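Local coordinates for precorrin-6Y C5,15-methyltransferase (Decarboxylating) (Geobacter metallireducens, PDB 3E05), which probably methylates precorrin-6Y at C5 and C15 and removes a carboxylate in adenosylcobalamin biosynthesis, this chain being the C-terminal domain of the longer enzyme, at residues 120-132 / 147-160. Residues are numbered along the deposited sequence; the frame is centred on the assembly and turned at random.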
loop_
_atom_site.group_PDB
_atom_site.type_symbol
_atom_site.label_atom_id
_atom_site.label_comp_id
_atom_site.label_asym_id
_atom_site.label_seq_id
_atom_site.Cartn_x
_atom_site.Cartn_y
_atom_site.Cartn_z
ATOM N N MET D 120 15.728 -22.987 8.848
ATOM C CA MET D 120 15.611 -24.308 8.219
ATOM C C MET D 120 14.627 -24.352 7.046
ATOM O O MET D 120 13.970 -25.371 6.837
ATOM C CB MET D 120 15.231 -25.379 9.264
ATOM C CG MET D 120 16.224 -25.555 10.421
ATOM S SD MET D 120 17.905 -25.932 9.885
ATOM C CE MET D 120 17.719 -27.620 9.341
ATOM N N LEU D 121 14.552 -23.269 6.273
ATOM C CA LEU D 121 13.540 -23.138 5.211
ATOM C C LEU D 121 13.608 -24.211 4.111
ATOM O O LEU D 121 12.595 -24.838 3.806
ATOM C CB LEU D 121 13.531 -21.724 4.599
ATOM C CG LEU D 121 12.477 -21.472 3.499
ATOM C CD1 LEU D 121 11.063 -21.658 4.032
ATOM C CD2 LEU D 121 12.648 -20.098 2.821
ATOM N N GLU D 122 14.794 -24.408 3.531
ATOM C CA GLU D 122 14.971 -25.372 2.448
ATOM C C GLU D 122 14.652 -26.785 2.923
ATOM O O GLU D 122 13.980 -27.559 2.231
ATOM C CB GLU D 122 16.403 -25.316 1.900
ATOM C CG GLU D 122 16.507 -25.838 0.473
ATOM C CD GLU D 122 17.932 -25.936 -0.034
ATOM O OE1 GLU D 122 18.834 -25.253 0.504
ATOM O OE2 GLU D 122 18.145 -26.708 -0.987
ATOM N N GLU D 123 15.133 -27.098 4.118
ATOM C CA GLU D 123 14.947 -28.406 4.712
ATOM C C GLU D 123 13.477 -28.654 5.045
ATOM O O GLU D 123 12.986 -29.775 4.887
ATOM C CB GLU D 123 15.832 -28.556 5.951
ATOM C CG GLU D 123 17.330 -28.524 5.634
ATOM C CD GLU D 123 17.972 -27.130 5.710
ATOM O OE1 GLU D 123 17.257 -26.101 5.787
ATOM O OE2 GLU D 123 19.221 -27.069 5.691
ATOM N N ILE D 124 12.774 -27.604 5.473
ATOM C CA ILE D 124 11.337 -27.701 5.748
ATOM C C ILE D 124 10.527 -27.916 4.469
ATOM O O ILE D 124 9.643 -28.777 4.447
ATOM C CB ILE D 124 10.805 -26.487 6.553
ATOM C CG1 ILE D 124 11.257 -26.581 8.007
ATOM C CG2 ILE D 124 9.260 -26.400 6.492
ATOM C CD1 ILE D 124 11.125 -25.274 8.788
ATOM N N ILE D 125 10.827 -27.148 3.416
ATOM C CA ILE D 125 10.109 -27.268 2.147
ATOM C C ILE D 125 10.317 -28.660 1.538
ATOM O O ILE D 125 9.356 -29.295 1.097
ATOM C CB ILE D 125 10.415 -26.088 1.166
ATOM C CG1 ILE D 125 9.666 -24.827 1.641
ATOM C CG2 ILE D 125 9.969 -26.407 -0.263
ATOM C CD1 ILE D 125 10.034 -23.540 0.904
ATOM N N ASP D 126 11.560 -29.144 1.564
ATOM C CA ASP D 126 11.885 -30.495 1.094
ATOM C C ASP D 126 11.092 -31.566 1.829
ATOM O O ASP D 126 10.486 -32.430 1.194
ATOM C CB ASP D 126 13.382 -30.775 1.235
ATOM C CG ASP D 126 14.201 -30.110 0.156
ATOM O OD1 ASP D 126 15.330 -30.568 -0.090
ATOM O OD2 ASP D 126 13.722 -29.123 -0.443
ATOM N N ALA D 127 11.087 -31.478 3.162
ATOM C CA ALA D 127 10.375 -32.426 4.015
ATOM C C ALA D 127 8.859 -32.383 3.797
ATOM O O ALA D 127 8.225 -33.431 3.682
ATOM C CB ALA D 127 10.727 -32.197 5.466
ATOM N N VAL D 128 8.298 -31.173 3.713
ATOM C CA VAL D 128 6.874 -30.967 3.405
ATOM C C VAL D 128 6.473 -31.499 2.028
ATOM O O VAL D 128 5.422 -32.134 1.892
ATOM C CB VAL D 128 6.467 -29.453 3.509
ATOM C CG1 VAL D 128 5.107 -29.218 2.885
ATOM C CG2 VAL D 128 6.452 -29.008 4.946
ATOM N N ASP D 129 7.300 -31.219 1.022
ATOM C CA ASP D 129 7.062 -31.634 -0.367
ATOM C C ASP D 129 6.955 -33.161 -0.497
ATOM O O ASP D 129 6.083 -33.670 -1.207
ATOM C CB ASP D 129 8.173 -31.086 -1.274
ATOM C CG ASP D 129 8.151 -31.677 -2.680
ATOM O OD1 ASP D 129 7.200 -31.397 -3.447
ATOM O OD2 ASP D 129 9.113 -32.401 -3.028
ATOM N N ARG D 130 7.821 -33.877 0.217
ATOM C CA ARG D 130 7.810 -35.344 0.223
ATOM C C ARG D 130 6.520 -35.914 0.798
ATOM O O ARG D 130 6.005 -36.929 0.316
ATOM C CB ARG D 130 9.033 -35.890 0.969
ATOM C CG ARG D 130 10.279 -35.879 0.108
ATOM C CD ARG D 130 11.543 -35.614 0.901
ATOM N NE ARG D 130 12.242 -36.855 1.286
ATOM C CZ ARG D 130 13.576 -37.008 1.274
ATOM N NH1 ARG D 130 14.112 -38.176 1.646
ATOM N NH2 ARG D 130 14.377 -36.006 0.876
ATOM N N ARG D 131 5.990 -35.233 1.805
ATOM C CA ARG D 131 4.822 -35.700 2.538
ATOM C C ARG D 131 3.477 -35.198 2.001
ATOM O O ARG D 131 2.441 -35.801 2.302
ATOM C CB ARG D 131 4.946 -35.305 4.012
ATOM C CG ARG D 131 6.218 -35.806 4.721
ATOM C CD ARG D 131 6.151 -37.276 5.156
ATOM N NE ARG D 131 4.903 -37.605 5.845
ATOM C CZ ARG D 131 4.652 -37.380 7.129
ATOM N NH1 ARG D 131 5.563 -36.826 7.916
ATOM N NH2 ARG D 131 3.474 -37.721 7.631
ATOM N N LEU D 132 3.482 -34.095 1.241
ATOM C CA LEU D 132 2.235 -33.388 0.915
ATOM C C LEU D 132 1.291 -34.221 0.060
ATOM O O LEU D 132 1.691 -34.731 -0.993
ATOM C CB LEU D 132 2.515 -32.037 0.236
ATOM C CG LEU D 132 1.320 -31.071 0.140
ATOM C CD1 LEU D 132 1.006 -30.455 1.491
ATOM C CD2 LEU D 132 1.568 -29.988 -0.925
ATOM N N THR D 147 13.582 -14.501 2.873
ATOM C CA THR D 147 12.573 -15.552 3.020
ATOM C C THR D 147 11.716 -15.600 1.772
ATOM O O THR D 147 11.540 -16.666 1.207
ATOM C CB THR D 147 11.755 -15.398 4.306
ATOM O OG1 THR D 147 12.642 -15.525 5.426
ATOM C CG2 THR D 147 10.671 -16.470 4.409
ATOM N N LEU D 148 11.249 -14.438 1.311
ATOM C CA LEU D 148 10.452 -14.343 0.082
ATOM C C LEU D 148 11.162 -14.947 -1.146
ATOM O O LEU D 148 10.557 -15.725 -1.886
ATOM C CB LEU D 148 10.028 -12.887 -0.176
ATOM C CG LEU D 148 9.378 -12.528 -1.522
ATOM C CD1 LEU D 148 8.066 -13.287 -1.750
ATOM C CD2 LEU D 148 9.202 -11.004 -1.669
ATOM N N THR D 149 12.435 -14.588 -1.336
ATOM C CA THR D 149 13.257 -15.038 -2.464
ATOM C C THR D 149 13.471 -16.544 -2.456
ATOM O O THR D 149 13.231 -17.223 -3.461
ATOM C CB THR D 149 14.648 -14.335 -2.426
ATOM O OG1 THR D 149 14.493 -12.976 -2.848
ATOM C CG2 THR D 149 15.672 -15.018 -3.323
ATOM N N LYS D 150 13.927 -17.054 -1.314
ATOM C CA LYS D 150 14.278 -18.464 -1.192
ATOM C C LYS D 150 13.027 -19.338 -1.229
ATOM O O LYS D 150 13.040 -20.389 -1.870
ATOM C CB LYS D 150 15.102 -18.719 0.076
ATOM C CG LYS D 150 16.489 -18.056 0.085
ATOM C CD LYS D 150 17.486 -18.772 -0.828
ATOM C CE LYS D 150 18.880 -18.150 -0.760
ATOM N NZ LYS D 150 18.984 -16.905 -1.571
ATOM N N ALA D 151 11.944 -18.885 -0.591
ATOM C CA ALA D 151 10.689 -19.661 -0.587
ATOM C C ALA D 151 10.156 -19.846 -1.988
ATOM O O ALA D 151 9.789 -20.962 -2.355
ATOM C CB ALA D 151 9.623 -19.031 0.314
ATOM N N VAL D 152 10.149 -18.773 -2.786
ATOM C CA VAL D 152 9.717 -18.891 -4.175
ATOM C C VAL D 152 10.657 -19.807 -4.976
ATOM O O VAL D 152 10.193 -20.654 -5.740
ATOM C CB VAL D 152 9.504 -17.496 -4.843
ATOM C CG1 VAL D 152 9.101 -17.639 -6.296
ATOM C CG2 VAL D 152 8.416 -16.741 -4.096
ATOM N N GLU D 153 11.962 -19.656 -4.757
ATOM C CA GLU D 153 12.984 -20.460 -5.429
ATOM C C GLU D 153 12.852 -21.966 -5.138
ATOM O O GLU D 153 12.868 -22.775 -6.062
ATOM C CB GLU D 153 14.383 -19.958 -5.050
ATOM C CG GLU D 153 15.530 -20.639 -5.804
ATOM C CD GLU D 153 16.896 -20.388 -5.180
ATOM O OE1 GLU D 153 17.141 -19.274 -4.664
ATOM O OE2 GLU D 153 17.734 -21.313 -5.215
ATOM N N PHE D 154 12.708 -22.328 -3.867
ATOM C CA PHE D 154 12.611 -23.744 -3.459
ATOM C C PHE D 154 11.319 -24.421 -3.896
ATOM O O PHE D 154 11.333 -25.571 -4.323
ATOM C CB PHE D 154 12.802 -23.920 -1.949
ATOM C CG PHE D 154 14.088 -23.348 -1.421
ATOM C CD1 PHE D 154 15.260 -23.376 -2.186
ATOM C CD2 PHE D 154 14.136 -22.795 -0.142
ATOM C CE1 PHE D 154 16.442 -22.835 -1.696
ATOM C CE2 PHE D 154 15.320 -22.264 0.363
ATOM C CZ PHE D 154 16.477 -22.283 -0.417
ATOM N N LEU D 155 10.208 -23.704 -3.789
ATOM C CA LEU D 155 8.910 -24.222 -4.214
ATOM C C LEU D 155 8.822 -24.392 -5.729
ATOM O O LEU D 155 8.221 -25.352 -6.214
ATOM C CB LEU D 155 7.774 -23.313 -3.718
ATOM C CG LEU D 155 7.471 -23.283 -2.212
ATOM C CD1 LEU D 155 6.680 -22.041 -1.895
ATOM C CD2 LEU D 155 6.734 -24.534 -1.723
ATOM N N GLU D 156 9.417 -23.467 -6.476
ATOM C CA GLU D 156 9.466 -23.605 -7.934
ATOM C C GLU D 156 10.394 -24.726 -8.410
ATOM O O GLU D 156 10.145 -25.331 -9.458
ATOM C CB GLU D 156 9.798 -22.278 -8.597
ATOM C CG GLU D 156 8.603 -21.325 -8.592
ATOM C CD GLU D 156 8.827 -20.090 -9.423
ATOM O OE1 GLU D 156 10.004 -19.737 -9.665
ATOM O OE2 GLU D 156 7.819 -19.472 -9.829
ATOM N N ASP D 157 11.440 -24.997 -7.629
ATOM C CA ASP D 157 12.340 -26.132 -7.859
ATOM C C ASP D 157 11.625 -27.472 -7.763
ATOM O O ASP D 157 11.999 -28.428 -8.457
ATOM C CB ASP D 157 13.492 -26.134 -6.847
ATOM C CG ASP D 157 14.575 -25.136 -7.182
ATOM O OD1 ASP D 157 14.513 -24.521 -8.272
ATOM O OD2 ASP D 157 15.488 -24.965 -6.341
ATOM N N HIS D 158 10.609 -27.540 -6.899
ATOM C CA HIS D 158 9.841 -28.764 -6.686
ATOM C C HIS D 158 8.607 -28.840 -7.587
ATOM O O HIS D 158 7.753 -29.696 -7.399
ATOM C CB HIS D 158 9.435 -28.906 -5.214
ATOM C CG HIS D 158 10.584 -29.130 -4.281
ATOM N ND1 HIS D 158 11.456 -30.191 -4.410
ATOM C CD2 HIS D 158 10.986 -28.445 -3.184
ATOM C CE1 HIS D 158 12.358 -30.136 -3.446
ATOM N NE2 HIS D 158 12.095 -29.086 -2.688
ATOM N N GLY D 159 8.519 -27.936 -8.558
ATOM C CA GLY D 159 7.441 -27.962 -9.550
ATOM C C GLY D 159 6.092 -27.417 -9.118
ATOM O O GLY D 159 5.067 -27.729 -9.731
ATOM N N TYR D 160 6.076 -26.597 -8.068
ATOM C CA TYR D 160 4.833 -25.966 -7.613
ATOM C C TYR D 160 4.519 -24.727 -8.441
ATOM O O TYR D 160 5.426 -23.986 -8.847
ATOM C CB TYR D 160 4.919 -25.556 -6.133
ATOM C CG TYR D 160 4.916 -26.719 -5.171
ATOM C CD1 TYR D 160 3.717 -27.310 -4.756
ATOM C CD2 TYR D 160 6.113 -27.230 -4.664
ATOM C CE1 TYR D 160 3.713 -28.390 -3.879
ATOM C CE2 TYR D 160 6.115 -28.309 -3.789
ATOM C CZ TYR D 160 4.920 -28.880 -3.405
ATOM O OH TYR D 160 4.933 -29.947 -2.538
#
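In the conformer described, one of two modelled, His158 NE2 donates to Asp126 OD2 over 2.8 Å, a fairly straight bond of 153° at the hydrogen. OD2 lies close to the imidazole plane, yet the N-H reaches it from above the carboxylate's own plane, the two flat groups standing nearly upright to each other. Asp129 takes the same ring differently: its carboxylate stacks over one face, planes 20° apart, with OD2 3.5 Å from ND1. In this position the two carboxylates would probably favour a protonated imidazole. The other oxygen of Asp129, OD1, lies 2.8 Å from Tyr160 OH in a weak hydrogen bond, while Leu132 CD2 meets the edge of the phenol. Gly159, with positive phi, ends helix 147-157 in a Schellman motif, and Tyr160 follows directly, facing helix 121-131.

Helices 121-131 and 145-157 cover one side of the mixed sheet, which has the 3-2-1-4-5-7-6 order of the class I methyltransferase fold. Segments 121-131 and 147-157 cross at -32°, with 10.0 Å between axes at closest approach. Strand 137-142 links the helices and lies beneath, Leu121 and Leu155 both resting on Leu140. Leu121 is a knob among Thr147, Lys150, Ala151 and Phe154. Its neighbour Glu122 swings CG opposite its backbone N, setting that carbon 3.5 Å above the centre of the Phe154 ring in a CH-pi contact; the extended chain carries the carboxylate on, stacked nearly parallel to the ring. An alanine in place of Phe154 would probably leave the Glu122 methylenes without their aromatic platform and open a gap beside Leu121. One turn further along helix 121-131, Ile125 directs CD1 at Phe154 CB, while CG2 touches both Leu155 CD2 and the His158 ring edge.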